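Local atomic coordinates of uncharacterized protein (Uncultured organism, PDB entry 5IBZ), a protein that binds acetylphosphate in the crystal and is probably a cyclase-family enzyme, possibly with arylformamidase activity. Residues B[176-181]-B[225-230]; B[251-256]-B[265-270]. All blocks are in the same frame, centred on the assembly; numbering follows the deposited sequence.

Interaction 1. Residues B[176-181]-B[225-230]; sequences YTITRA and PMTGIG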
ATOM      1  N   TYR B 176     -13.516  17.403 -27.836  1.00 12.68           N
ATOM      2  CA  TYR B 176     -13.747  17.045 -29.228  1.00 10.71           C
ATOM      3  C   TYR B 176     -14.005  15.545 -29.396  1.00 11.84           C
ATOM      4  O   TYR B 176     -13.260  14.712 -28.875  1.00 12.73           O
ATOM      5  CB  TYR B 176     -12.570  17.469 -30.096  1.00 13.85           C
ATOM      6  CG  TYR B 176     -12.785  17.071 -31.539  1.00 11.23           C
ATOM      7  CD1 TYR B 176     -13.719  17.730 -32.325  1.00 15.53           C
ATOM      8  CD2 TYR B 176     -12.076  16.028 -32.103  1.00 12.48           C
ATOM      9  CE1 TYR B 176     -13.943  17.361 -33.637  1.00 12.41           C
ATOM     10  CE2 TYR B 176     -12.287  15.656 -33.418  1.00 10.85           C
ATOM     11  CZ  TYR B 176     -13.217  16.328 -34.181  1.00 13.87           C
ATOM     12  OH  TYR B 176     -13.463  15.967 -35.490  1.00 16.05           O
ATOM     13  N   THR B 177     -15.059  15.203 -30.135  1.00 13.07           N
ATOM     14  CA  THR B 177     -15.343  13.794 -30.442  1.00 10.99           C
ATOM     15  C   THR B 177     -14.643  13.364 -31.732  1.00 11.34           C
ATOM     16  O   THR B 177     -14.942  13.855 -32.815  1.00 10.72           O
ATOM     17  CB  THR B 177     -16.860  13.535 -30.556  1.00 13.79           C
ATOM     18  OG1 THR B 177     -17.495  13.817 -29.303  1.00 14.43           O
ATOM     19  CG2 THR B 177     -17.132  12.074 -30.928  1.00 14.52           C
ATOM     20  N   ILE B 178     -13.695  12.444 -31.590  1.00 10.67           N
ATOM     21  CA  ILE B 178     -12.955  11.900 -32.720  1.00 11.95           C
ATOM     22  C   ILE B 178     -13.792  10.820 -33.399  1.00 11.77           C
ATOM     23  O   ILE B 178     -14.206   9.855 -32.780  1.00 10.45           O
ATOM     24  CB  ILE B 178     -11.598  11.332 -32.271  1.00  9.23           C
ATOM     25  CG1 ILE B 178     -10.769  12.441 -31.621  1.00 10.01           C
ATOM     26  CG2 ILE B 178     -10.849  10.717 -33.454  1.00 11.77           C
ATOM     27  CD1 ILE B 178      -9.568  11.926 -30.851  1.00 10.21           C
ATOM     28  N   THR B 179     -14.011  11.008 -34.687  1.00 11.15           N
ATOM     29  CA  THR B 179     -14.916  10.187 -35.475  1.00 10.76           C
ATOM     30  C   THR B 179     -14.207   9.190 -36.369  1.00 10.87           C
ATOM     31  O   THR B 179     -12.996   9.264 -36.588  1.00 11.46           O
ATOM     32  CB  THR B 179     -15.763  11.071 -36.390  1.00 13.10           C
ATOM     33  OG1 THR B 179     -14.882  11.709 -37.326  1.00 13.53           O
ATOM     34  CG2 THR B 179     -16.540  12.114 -35.591  1.00 13.72           C
ATOM     35  N   ARG B 180     -14.987   8.280 -36.938  1.00 10.47           N
ATOM     36  CA  ARG B 180     -14.512   7.387 -37.987  1.00 11.08           C
ATOM     37  C   ARG B 180     -13.839   8.170 -39.116  1.00 11.55           C
ATOM     38  O   ARG B 180     -12.755   7.811 -39.591  1.00 11.22           O
ATOM     39  CB  ARG B 180     -15.674   6.569 -38.561  1.00 11.47           C
ATOM     40  CG  ARG B 180     -15.266   5.615 -39.703  1.00 12.25           C
ATOM     41  CD  ARG B 180     -16.495   5.062 -40.432  1.00 12.51           C
ATOM     42  NE  ARG B 180     -16.094   4.156 -41.513  1.00 12.52           N
ATOM     43  CZ  ARG B 180     -16.149   2.824 -41.455  1.00 13.55           C
ATOM     44  NH1 ARG B 180     -16.677   2.206 -40.401  1.00 12.14           N
ATOM     45  NH2 ARG B 180     -15.711   2.110 -42.478  1.00 13.50           N
ATOM     46  N   ALA B 181     -14.484   9.234 -39.568  1.00 11.28           N
ATOM     47  CA  ALA B 181     -13.958  10.012 -40.676  1.00 13.54           C
ATOM     48  C   ALA B 181     -12.617  10.650 -40.310  1.00 14.00           C
ATOM     49  O   ALA B 181     -11.723  10.733 -41.139  1.00 15.15           O
ATOM     50  CB  ALA B 181     -14.960  11.070 -41.082  1.00 15.72           C
ATOM     51  N   PRO B 225     -15.421  18.375 -19.959  1.00 13.51           N
ATOM     52  CA  PRO B 225     -15.372  17.375 -21.031  1.00 13.58           C
ATOM     53  C   PRO B 225     -13.959  17.077 -21.498  1.00 12.73           C
ATOM     54  O   PRO B 225     -13.106  17.953 -21.432  1.00 13.27           O
ATOM     55  CB  PRO B 225     -16.165  18.020 -22.169  1.00 16.48           C
ATOM     56  CG  PRO B 225     -16.982  19.047 -21.536  1.00 23.23           C
ATOM     57  CD  PRO B 225     -16.210  19.545 -20.345  1.00 16.75           C
HETATM   58  N   MSE B 226     -13.744  15.856 -21.967  1.00 11.80           N
HETATM   59  CA  MSE B 226     -12.423  15.422 -22.420  1.00 10.13           C
HETATM   60  C   MSE B 226     -12.504  14.786 -23.801  1.00 11.44           C
HETATM   61  O   MSE B 226     -13.346  13.923 -24.043  1.00 11.51           O
HETATM   62  CB  MSE B 226     -11.819  14.444 -21.411  1.00 13.46           C
HETATM   63  CG  MSE B 226     -11.466  15.108 -20.099  1.00 13.72           C
HETATM   64 SE   MSE B 226     -10.732  13.835 -18.812  0.66 20.52          SE
HETATM   65  CE  MSE B 226     -12.369  12.899 -18.473  1.00 29.87           C
ATOM     66  N   THR B 227     -11.628  15.222 -24.707  1.00 10.99           N
ATOM     67  CA  THR B 227     -11.600  14.698 -26.070  1.00 11.35           C
ATOM     68  C   THR B 227     -11.347  13.188 -26.108  1.00  9.83           C
ATOM     69  O   THR B 227     -10.602  12.644 -25.297  1.00  9.31           O
ATOM     70  CB  THR B 227     -10.522  15.416 -26.921  1.00 14.28           C
ATOM     71  OG1 THR B 227     -10.566  14.939 -28.274  1.00 13.63           O
ATOM     72  CG2 THR B 227      -9.133  15.191 -26.373  1.00 13.35           C
ATOM     73  N   GLY B 228     -11.985  12.499 -27.045  1.00 10.46           N
ATOM     74  CA  GLY B 228     -11.707  11.081 -27.247  1.00  8.73           C
ATOM     75  C   GLY B 228     -12.561  10.535 -28.377  1.00  9.46           C
ATOM     76  O   GLY B 228     -13.274  11.299 -29.044  1.00 10.37           O
ATOM     77  N   ILE B 229     -12.489   9.228 -28.601  1.00 10.12           N
ATOM     78  CA  ILE B 229     -13.242   8.630 -29.696  1.00  8.78           C
ATOM     79  C   ILE B 229     -14.731   8.517 -29.385  1.00 11.27           C
ATOM     80  O   ILE B 229     -15.154   8.382 -28.237  1.00 10.53           O
ATOM     81  CB  ILE B 229     -12.674   7.242 -30.109  1.00  9.17           C
ATOM     82  CG1 ILE B 229     -12.716   6.226 -28.963  1.00  9.52           C
ATOM     83  CG2 ILE B 229     -11.271   7.439 -30.670  1.00 10.60           C
ATOM     84  CD1 ILE B 229     -12.349   4.792 -29.388  1.00 11.13           C
ATOM     85  N   GLY B 230     -15.529   8.629 -30.447  1.00 11.07           N
ATOM     86  CA  GLY B 230     -16.973   8.546 -30.346  1.00 11.03           C
ATOM     87  C   GLY B 230     -17.543   7.215 -30.795  1.00 10.23           C
ATOM     88  O   GLY B 230     -16.823   6.319 -31.217  1.00 12.59           O
TER

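Interaction 2. Residues B[251-256]-B[265-270]; sequences ALERVP and LPVHGN. With UVW (acetylphosphate), chain F.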
ATOM      1  N   ALA B 251      -9.637   8.378 -20.664  1.00 10.65           N
ATOM      2  CA  ALA B 251     -10.789   7.484 -20.789  1.00 11.96           C
ATOM      3  C   ALA B 251     -10.992   6.841 -22.165  1.00 12.52           C
ATOM      4  O   ALA B 251     -11.997   6.163 -22.366  1.00 11.02           O
ATOM      5  CB  ALA B 251     -12.038   8.247 -20.425  1.00 14.08           C
ATOM      6  N   LEU B 252     -10.081   7.105 -23.099  1.00 10.14           N
ATOM      7  CA  LEU B 252     -10.167   6.696 -24.519  1.00  8.62           C
ATOM      8  C   LEU B 252     -11.343   7.315 -25.263  1.00  9.51           C
ATOM      9  O   LEU B 252     -11.143   8.083 -26.206  1.00 10.65           O
ATOM     10  CB  LEU B 252     -10.231   5.168 -24.676  1.00 10.35           C
ATOM     11  CG  LEU B 252     -10.314   4.747 -26.159  1.00 10.46           C
ATOM     12  CD1 LEU B 252      -9.179   5.324 -26.989  1.00 10.82           C
ATOM     13  CD2 LEU B 252     -10.344   3.226 -26.284  1.00 10.54           C
ATOM     14  N   GLU B 253     -12.564   7.004 -24.850  1.00  9.71           N
ATOM     15  CA  GLU B 253     -13.700   7.643 -25.494  1.00 11.54           C
ATOM     16  C   GLU B 253     -13.910   9.048 -24.957  1.00 13.46           C
ATOM     17  O   GLU B 253     -13.433   9.402 -23.871  1.00 11.07           O
ATOM     18  CB  GLU B 253     -14.967   6.804 -25.337  1.00 18.46           C
ATOM     19  CG  GLU B 253     -15.614   6.804 -24.001  1.00 17.28           C
ATOM     20  CD  GLU B 253     -16.857   5.875 -23.984  1.00 16.21           C
ATOM     21  OE1 GLU B 253     -17.896   6.189 -24.612  1.00 20.38           O
ATOM     22  OE2 GLU B 253     -16.739   4.813 -23.363  1.00 20.60           O
ATOM     23  N   ARG B 254     -14.605   9.851 -25.748  1.00 10.89           N
ATOM     24  CA  ARG B 254     -14.966  11.204 -25.356  1.00 10.25           C
ATOM     25  C   ARG B 254     -15.828  11.153 -24.094  1.00 12.80           C
ATOM     26  O   ARG B 254     -16.753  10.342 -23.992  1.00 14.13           O
ATOM     27  CB  ARG B 254     -15.699  11.906 -26.496  1.00 10.86           C
ATOM     28  CG  ARG B 254     -15.900  13.400 -26.298  1.00 12.67           C
ATOM     29  CD  ARG B 254     -17.289  13.758 -25.833  1.00 15.43           C
ATOM     30  NE  ARG B 254     -17.433  15.210 -25.745  1.00 15.12           N
ATOM     31  CZ  ARG B 254     -18.462  15.818 -25.165  1.00 21.34           C
ATOM     32  NH1 ARG B 254     -18.526  17.143 -25.130  1.00 22.73           N
ATOM     33  NH2 ARG B 254     -19.433  15.100 -24.629  1.00 23.81           N
ATOM     34  N   VAL B 255     -15.503  12.010 -23.136  1.00 11.91           N
ATOM     35  CA  VAL B 255     -16.211  12.073 -21.857  1.00 14.56           C
ATOM     36  C   VAL B 255     -16.921  13.413 -21.739  1.00 14.09           C
ATOM     37  O   VAL B 255     -16.298  14.456 -21.946  1.00 15.79           O
ATOM     38  CB  VAL B 255     -15.247  11.924 -20.664  1.00 22.56           C
ATOM     39  CG1 VAL B 255     -15.996  12.089 -19.343  1.00 28.77           C
ATOM     40  CG2 VAL B 255     -14.525  10.590 -20.727  1.00 31.84           C
ATOM     41  N   PRO B 256     -18.219  13.393 -21.398  1.00 18.23           N
ATOM     42  CA  PRO B 256     -19.005  14.626 -21.316  1.00 28.58           C
ATOM     43  C   PRO B 256     -18.781  15.388 -20.035  1.00 29.35           C
ATOM     44  O   PRO B 256     -18.095  14.889 -19.145  1.00 24.20           O
ATOM     45  CB  PRO B 256     -20.445  14.117 -21.370  1.00 31.32           C
ATOM     46  CG  PRO B 256     -20.365  12.809 -20.702  1.00 31.02           C
ATOM     47  CD  PRO B 256     -19.070  12.210 -21.173  1.00 25.28           C
ATOM     48  N   LEU B 265     -21.051   6.057 -21.495  1.00 38.22           N
ATOM     49  CA  LEU B 265     -19.801   5.428 -21.938  1.00 27.03           C
ATOM     50  C   LEU B 265     -19.995   4.186 -22.798  1.00 19.66           C
ATOM     51  O   LEU B 265     -19.425   3.111 -22.509  1.00 20.92           O
ATOM     52  CB  LEU B 265     -18.950   5.064 -20.739  1.00 22.85           C
ATOM     53  CG  LEU B 265     -18.481   6.188 -19.827  1.00 33.21           C
ATOM     54  CD1 LEU B 265     -17.571   5.609 -18.751  1.00 30.96           C
ATOM     55  CD2 LEU B 265     -17.763   7.278 -20.614  1.00 37.03           C
ATOM     56  N   PRO B 266     -20.760   4.336 -23.883  1.00 20.30           N
ATOM     57  CA  PRO B 266     -21.085   3.212 -24.747  1.00 21.90           C
ATOM     58  C   PRO B 266     -19.846   2.583 -25.385  1.00 21.42           C
ATOM     59  O   PRO B 266     -19.855   1.371 -25.606  1.00 17.64           O
ATOM     60  CB  PRO B 266     -21.997   3.836 -25.801  1.00 25.00           C
ATOM     61  CG  PRO B 266     -21.666   5.296 -25.793  1.00 26.50           C
ATOM     62  CD  PRO B 266     -21.354   5.599 -24.373  1.00 21.91           C
ATOM     63  N   VAL B 267     -18.800   3.362 -25.669  1.00 16.85           N
ATOM     64  CA  VAL B 267     -17.626   2.792 -26.351  1.00 12.62           C
ATOM     65  C   VAL B 267     -16.915   1.776 -25.447  1.00 13.12           C
ATOM     66  O   VAL B 267     -16.481   0.724 -25.914  1.00 11.44           O
ATOM     67  CB  VAL B 267     -16.639   3.887 -26.810  1.00 13.76           C
ATOM     68  CG1 VAL B 267     -15.392   3.273 -27.438  1.00 15.00           C
ATOM     69  CG2 VAL B 267     -17.334   4.837 -27.795  1.00 14.66           C
ATOM     70  N   HIS B 268     -16.781   2.079 -24.158  1.00 13.10           N
ATOM     71  CA  HIS B 268     -16.213   1.117 -23.215  1.00 11.99           C
ATOM     72  C   HIS B 268     -16.948  -0.213 -23.275  1.00 12.50           C
ATOM     73  O   HIS B 268     -16.348  -1.284 -23.367  1.00 13.46           O
ATOM     74  CB  HIS B 268     -16.306   1.638 -21.787  1.00 15.25           C
ATOM     75  CG  HIS B 268     -15.174   2.522 -21.398  1.00 19.53           C
ATOM     76  ND1 HIS B 268     -15.099   3.840 -21.789  1.00 23.90           N
ATOM     77  CD2 HIS B 268     -14.068   2.281 -20.660  1.00 26.88           C
ATOM     78  CE1 HIS B 268     -13.994   4.373 -21.304  1.00 24.67           C
ATOM     79  NE2 HIS B 268     -13.350   3.448 -20.615  1.00 29.82           N
ATOM     80  N   GLY B 269     -18.263  -0.128 -23.206  1.00 12.88           N
ATOM     81  CA  GLY B 269     -19.097  -1.312 -23.217  1.00 12.27           C
ATOM     82  C   GLY B 269     -18.963  -2.082 -24.509  1.00 11.58           C
ATOM     83  O   GLY B 269     -18.790  -3.309 -24.506  1.00 13.95           O
ATOM     84  N   ASN B 270     -19.060  -1.380 -25.634  1.00 11.13           N
ATOM     85  CA  ASN B 270     -18.995  -2.049 -26.925  1.00 11.46           C
ATOM     86  C   ASN B 270     -17.608  -2.657 -27.158  1.00  9.49           C
ATOM     87  O   ASN B 270     -17.506  -3.781 -27.630  1.00 12.58           O
ATOM     88  CB  ASN B 270     -19.331  -1.088 -28.071  1.00 10.90           C
ATOM     89  CG  ASN B 270     -20.808  -0.695 -28.119  1.00 19.34           C
ATOM     90  OD1 ASN B 270     -21.141   0.397 -28.568  1.00 27.67           O
ATOM     91  ND2 ASN B 270     -21.685  -1.581 -27.688  1.00 27.64           N
TER
HETATM   92  C1  UVW F 401     -13.139   5.766 -16.107  1.00 44.05           C
HETATM   93  O1  UVW F 401     -12.733   5.390 -15.061  1.00 54.91           O
HETATM   94  C1M UVW F 401     -14.229   6.834 -16.167  1.00 43.15           C
HETATM   95  O2  UVW F 401     -12.635   5.252 -17.306  1.00 27.99           O
HETATM   96  P   UVW F 401     -11.572   4.000 -17.377  1.00 20.73           P
HETATM   97  O1P UVW F 401     -12.009   2.862 -16.485  1.00 22.07           O
HETATM   98  O2P UVW F 401     -11.548   3.567 -18.825  1.00 26.99           O
HETATM   99  O3P UVW F 401     -10.187   4.424 -16.963  1.00 27.93           O

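Interaction 1. Residues B[176-181]-B[225-230]
Y176 and T227 begin a short two-stranded parallel ladder, in which strand 177-178 lies beside strand 228-229 apart from the large mixed sheet of the chain. The carbonyl oxygen of Y176 is gripped twice. G228 N approaches Y176 O nearly along the C=O axis at 3.1 Å, and the hydroxyl T227 OG1 donates to the same Y176 O at 2.8 Å, with a C=O...donor angle of 129°. That hydroxyl can reach the carbonyl because T227 holds OG1 anti to its own backbone N (chi1 -177°). The Y176 ring leads away, and its OH bonds to D182 and K168. At T177, which pairs with G228, the methyl CG2 rests on the backbone of G230, 3.6 Å from G230 CA, a place where a glycine leaves room. I178 carries the two remaining rungs: its N donates to G228 O at 2.8 Å in an almost straight bond, and its O accepts from G230 N. Its side chain shares a sheet face with that of I229, I178 CB lying 4.2 Å from I229 CG2, while CD1 reaches back to T227 OG1. T179 stands just before helix 180-190 as its N-cap, OG1 bonded to D182 N.

Interaction 2. Residues B[251-256]-B[265-270]
The acetylphosphate pocket includes H268, near the start of helix 266-275, and the contact with loop 251-256 braces that histidine through E253, a worked case of a second-shell carboxylate orienting a first-shell ligand contact. H268 ND1 donates to E253 OE2 in a very short bond of 2.5 Å, nearly straight at 169°. The carboxylate and imidazole planes are only 14° apart, with the acid at the ring edge. Also at the ring edge, H268 NE2 donates a hydrogen bond to acetylphosphate O2P, again very short at 2.5 Å. E253 also receives the first turn of the helix: H268 N donates to OE2 at 2.8 Å from above the carboxylate plane, and V267 N donates to OE1 at 3.2 Å, on the syn side but well out of that plane. To get there, E253 sets CG between its backbone N and carbonyl carbon (chi1 75°) and then runs extended. Apolar atoms also touch E253 CD: V267 CB at 3.5 Å and L265 CD2 at 3.8 Å. L265 in turn touches I97 of a second subunit. H119 NE2 and R69 NH1 also hydrogen-bond the ligand. Three N-H groups thus hold one buried carboxylate, and the ND1 bond probably fixes the ring rotation, helping keep NE2 toward the phosphate.

Overall arrangement
The two contacts follow one another along the chain, yet their centres lie only 9 Å apart, because segment 225-230 is flanked by 176-181 and by loop 251-256. Probable backbone hydrogen bonds join them: M226 N to V255 O and I229 O to R254 N, both at 2.9 Å. The same I229 O packs 3.3 Å from E253 CB, so the ladder of interaction 1 touches the residue that holds the histidine in interaction 2. I229 also meets V267 and L252 through its side chain. Interaction 2 reaches the ligand directly, through H268; the I229 side chain is about 11 Å from acetylphosphate, so its link to the ligand is probably indirect, by way of E253 and H268.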